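PDB 4JJJ: cellulose 1,4-beta-cellobiosidase from Thermobifida fusca, which probably hydrolyses cellulose to cellobiose through its glycosyl hydrolase family 48 catalytic domain, the part of the longer protein present here. Local coordinates for residues 327-332 with 358-363. The protein carries 1 engineered substitution. Sequence-based numbering, arbitrary orientation.
Sequences QNVLAA and RQLEFL. With ZN (zinc ion), chain T.
Gln359 OE1 accepts the backbone N-H of Asn328 at 2.8 Å. The bond is bent to 145°, with the donor slightly tilted from the carbonyl plane. It ties helix 348-365 to the start of helix 329-337 inside the (α/α)6 barrel of the family 48 catalytic domain. Asn328 is the N-cap: its short amide side chain can set OD1 on Ala331 N, 2.9 Å away, an N-H of the first turn that lacks a partner within the helix, while ND2 is held by Gln231 of helix 223-242. A glutamine suits position 359 because its chain, extended beyond CG (chi2 -172°), spans the gap between the helices, and its amide serves both ways, NE2 giving a bond to Ser355 OG. An alanine here would probably leave the N-H of Asn328 without this acceptor and open a gap beside Gln327 CB and Ala332 CB. Next to Gln359, branched aliphatic side chains fill the interface: Val329 CG1 lies 3.9 Å from Leu360 CG and 4.1 Å from Leu363 CD1. Away from this contact, Glu361 OE2 binds a zinc ion at 2.0 Å, sharing it with Asp357. Gln327 CG, anti to its own carbonyl carbon, reaches the edge of the Phe362 ring near its plane, 3.9 Å from CD2.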
ATOM      1  N   GLN A 327      -7.963   4.783   1.690  1.00  4.04           N
ATOM      2  CA  GLN A 327      -9.356   4.446   1.909  1.00  4.38           C
ATOM      3  C   GLN A 327     -10.006   3.932   0.643  1.00  4.69           C
ATOM      4  O   GLN A 327      -9.607   4.342  -0.452  1.00  4.36           O
ATOM      5  CB  GLN A 327     -10.158   5.630   2.478  1.00  4.44           C
ATOM      6  CG  GLN A 327      -9.487   6.335   3.687  1.00  4.61           C
ATOM      7  CD  GLN A 327      -9.093   5.319   4.777  1.00  4.90           C
ATOM      8  OE1 GLN A 327      -7.851   5.234   5.096  1.00  6.68           O
ATOM      9  NE2 GLN A 327      -9.928   4.529   5.196  1.00  4.45           N
ATOM     10  N   ASN A 328     -11.016   3.105   0.816  1.00  4.70           N
ATOM     11  CA  ASN A 328     -11.602   2.470  -0.341  1.00  4.53           C
ATOM     12  C   ASN A 328     -13.072   2.324  -0.109  1.00  5.24           C
ATOM     13  O   ASN A 328     -13.556   1.285   0.344  1.00  5.04           O
ATOM     14  CB  ASN A 328     -10.940   1.126  -0.645  1.00  4.71           C
ATOM     15  CG  ASN A 328     -11.211   0.664  -2.039  1.00  4.88           C
ATOM     16  OD1 ASN A 328     -12.311   0.827  -2.554  1.00  5.90           O
ATOM     17  ND2 ASN A 328     -10.181   0.114  -2.705  1.00  4.98           N
ATOM     18  N   VAL A 329     -13.749   3.408  -0.481  1.00  5.14           N
ATOM     19  CA  VAL A 329     -15.171   3.448  -0.196  1.00  5.14           C
ATOM     20  C   VAL A 329     -15.922   2.461  -1.108  1.00  5.53           C
ATOM     21  O   VAL A 329     -17.067   2.058  -0.779  1.00  5.72           O
ATOM     22  CB  VAL A 329     -15.699   4.849  -0.340  1.00  4.93           C
ATOM     23  CG1 VAL A 329     -15.085   5.707   0.776  1.00  4.89           C
ATOM     24  CG2 VAL A 329     -15.603   5.434  -1.734  1.00  5.17           C
ATOM     25  N   LEU A 330     -15.337   2.108  -2.238  1.00  5.41           N
ATOM     26  CA  LEU A 330     -15.964   1.128  -3.137  1.00  6.10           C
ATOM     27  C   LEU A 330     -15.863  -0.250  -2.556  1.00  5.23           C
ATOM     28  O   LEU A 330     -16.894  -0.940  -2.476  1.00  6.72           O
ATOM     29  CB  LEU A 330     -15.270   1.230  -4.533  1.00  7.18           C
ATOM     30  CG  LEU A 330     -15.827   0.456  -5.721  1.00  9.26           C
ATOM     31  CD1 LEU A 330     -15.807  -1.055  -5.474  1.00  9.22           C
ATOM     32  CD2 LEU A 330     -17.256   0.899  -6.059  1.00 10.33           C
ATOM     33  N   ALA A 331     -14.721  -0.655  -2.078  1.00  5.58           N
ATOM     34  CA  ALA A 331     -14.576  -1.904  -1.342  1.00  5.30           C
ATOM     35  C   ALA A 331     -15.507  -1.949  -0.114  1.00  5.71           C
ATOM     36  O   ALA A 331     -16.072  -3.020   0.159  1.00  5.35           O
ATOM     37  CB  ALA A 331     -13.151  -2.162  -0.974  1.00  5.68           C
ATOM     38  N   ALA A 332     -15.595  -0.837   0.623  1.00  5.98           N
ATOM     39  CA  ALA A 332     -16.450  -0.796   1.834  1.00  6.51           C
ATOM     40  C   ALA A 332     -17.934  -0.950   1.495  1.00  6.24           C
ATOM     41  O   ALA A 332     -18.664  -1.710   2.168  1.00  6.52           O
ATOM     42  CB  ALA A 332     -16.177   0.411   2.662  1.00  6.11           C
ATOM     43  N   ARG A 358     -17.807   5.768   7.988  1.00  6.06           N
ATOM     44  CA  ARG A 358     -16.716   6.445   8.631  1.00  6.02           C
ATOM     45  C   ARG A 358     -15.639   6.952   7.596  1.00  5.93           C
ATOM     46  O   ARG A 358     -15.126   8.072   7.686  1.00  5.64           O
ATOM     47  CB  ARG A 358     -16.006   5.574   9.636  1.00  6.18           C
ATOM     48  CG  ARG A 358     -15.088   6.330  10.589  1.00  6.99           C
ATOM     49  CD  ARG A 358     -15.813   7.195  11.583  1.00  7.77           C
ATOM     50  NE  ARG A 358     -16.732   6.529  12.484  1.00  9.11           N
ATOM     51  CZ  ARG A 358     -16.321   5.980  13.646  1.00 10.95           C
ATOM     52  NH1 ARG A 358     -15.070   5.932  14.009  1.00 11.55           N
ATOM     53  NH2 ARG A 358     -17.194   5.455  14.466  1.00 13.01           N
ATOM     54  N   GLN A 359     -15.384   6.113   6.587  1.00  5.17           N
ATOM     55  CA  GLN A 359     -14.386   6.496   5.583  1.00  5.02           C
ATOM     56  C   GLN A 359     -14.888   7.706   4.805  1.00  4.91           C
ATOM     57  O   GLN A 359     -14.104   8.631   4.541  1.00  5.37           O
ATOM     58  CB  GLN A 359     -14.129   5.341   4.630  1.00  5.15           C
ATOM     59  CG  GLN A 359     -13.342   4.173   5.234  1.00  4.90           C
ATOM     60  CD  GLN A 359     -12.944   3.145   4.193  1.00  5.41           C
ATOM     61  OE1 GLN A 359     -12.595   3.441   3.051  1.00  5.15           O
ATOM     62  NE2 GLN A 359     -13.145   1.898   4.579  1.00  5.67           N
ATOM     63  N   LEU A 360     -16.173   7.782   4.418  1.00  4.94           N
ATOM     64  CA  LEU A 360     -16.645   8.939   3.732  1.00  5.30           C
ATOM     65  C   LEU A 360     -16.601  10.176   4.603  1.00  5.20           C
ATOM     66  O   LEU A 360     -16.254  11.270   4.057  1.00  4.76           O
ATOM     67  CB  LEU A 360     -18.076   8.716   3.211  1.00  5.35           C
ATOM     68  CG  LEU A 360     -18.114   7.787   1.959  1.00  6.06           C
ATOM     69  CD1 LEU A 360     -19.545   7.205   1.838  1.00  6.64           C
ATOM     70  CD2 LEU A 360     -17.681   8.592   0.746  1.00  6.99           C
ATOM     71  N   GLU A 361     -16.925  10.090   5.872  1.00  5.56           N
ATOM     72  CA  GLU A 361     -16.804  11.277   6.772  1.00  6.07           C
ATOM     73  C   GLU A 361     -15.349  11.746   6.896  1.00  5.25           C
ATOM     74  O   GLU A 361     -15.105  12.921   6.751  1.00  5.58           O
ATOM     75  CB  GLU A 361     -17.286  10.911   8.145  1.00  6.07           C
ATOM     76  CG  GLU A 361     -18.765  10.735   8.218  1.00  6.95           C
ATOM     77  CD  GLU A 361     -19.283  10.657   9.655  1.00  8.46           C
ATOM     78  OE1 GLU A 361     -18.630  11.098  10.594  1.00  8.77           O
ATOM     79  OE2 GLU A 361     -20.385  10.059   9.911  1.00  8.05           O
ATOM     80  N   PHE A 362     -14.433  10.782   7.029  1.00  4.90           N
ATOM     81  CA  PHE A 362     -12.986  11.066   7.103  1.00  5.02           C
ATOM     82  C   PHE A 362     -12.457  11.793   5.886  1.00  4.87           C
ATOM     83  O   PHE A 362     -11.819  12.824   5.997  1.00  4.82           O
ATOM     84  CB  PHE A 362     -12.261   9.716   7.239  1.00  4.95           C
ATOM     85  CG  PHE A 362     -10.792   9.732   7.354  1.00  4.87           C
ATOM     86  CD1 PHE A 362     -10.150  10.217   8.459  1.00  4.55           C
ATOM     87  CD2 PHE A 362     -10.015   9.021   6.425  1.00  4.93           C
ATOM     88  CE1 PHE A 362      -8.780  10.098   8.613  1.00  5.12           C
ATOM     89  CE2 PHE A 362      -8.642   8.919   6.608  1.00  5.29           C
ATOM     90  CZ  PHE A 362      -8.015   9.436   7.678  1.00  4.68           C
ATOM     91  N   LEU A 363     -12.825  11.322   4.671  1.00  5.11           N
ATOM     92  CA  LEU A 363     -12.380  11.930   3.485  1.00  4.83           C
ATOM     93  C   LEU A 363     -12.895  13.381   3.303  1.00  4.75           C
ATOM     94  O   LEU A 363     -12.243  14.271   2.834  1.00  5.77           O
ATOM     95  CB  LEU A 363     -12.768  11.048   2.325  1.00  4.66           C
ATOM     96  CG  LEU A 363     -12.117   9.694   2.196  1.00  4.59           C
ATOM     97  CD1 LEU A 363     -12.651   8.943   0.983  1.00  5.06           C
ATOM     98  CD2 LEU A 363     -10.563   9.785   2.141  1.00  4.61           C
TER
HETATM   99 ZN    ZN T 719     -21.828   9.277   8.801  1.00  8.83          ZN
HETATM  100  O   HOH W   1     -23.383   9.031  10.120  1.00  8.87           O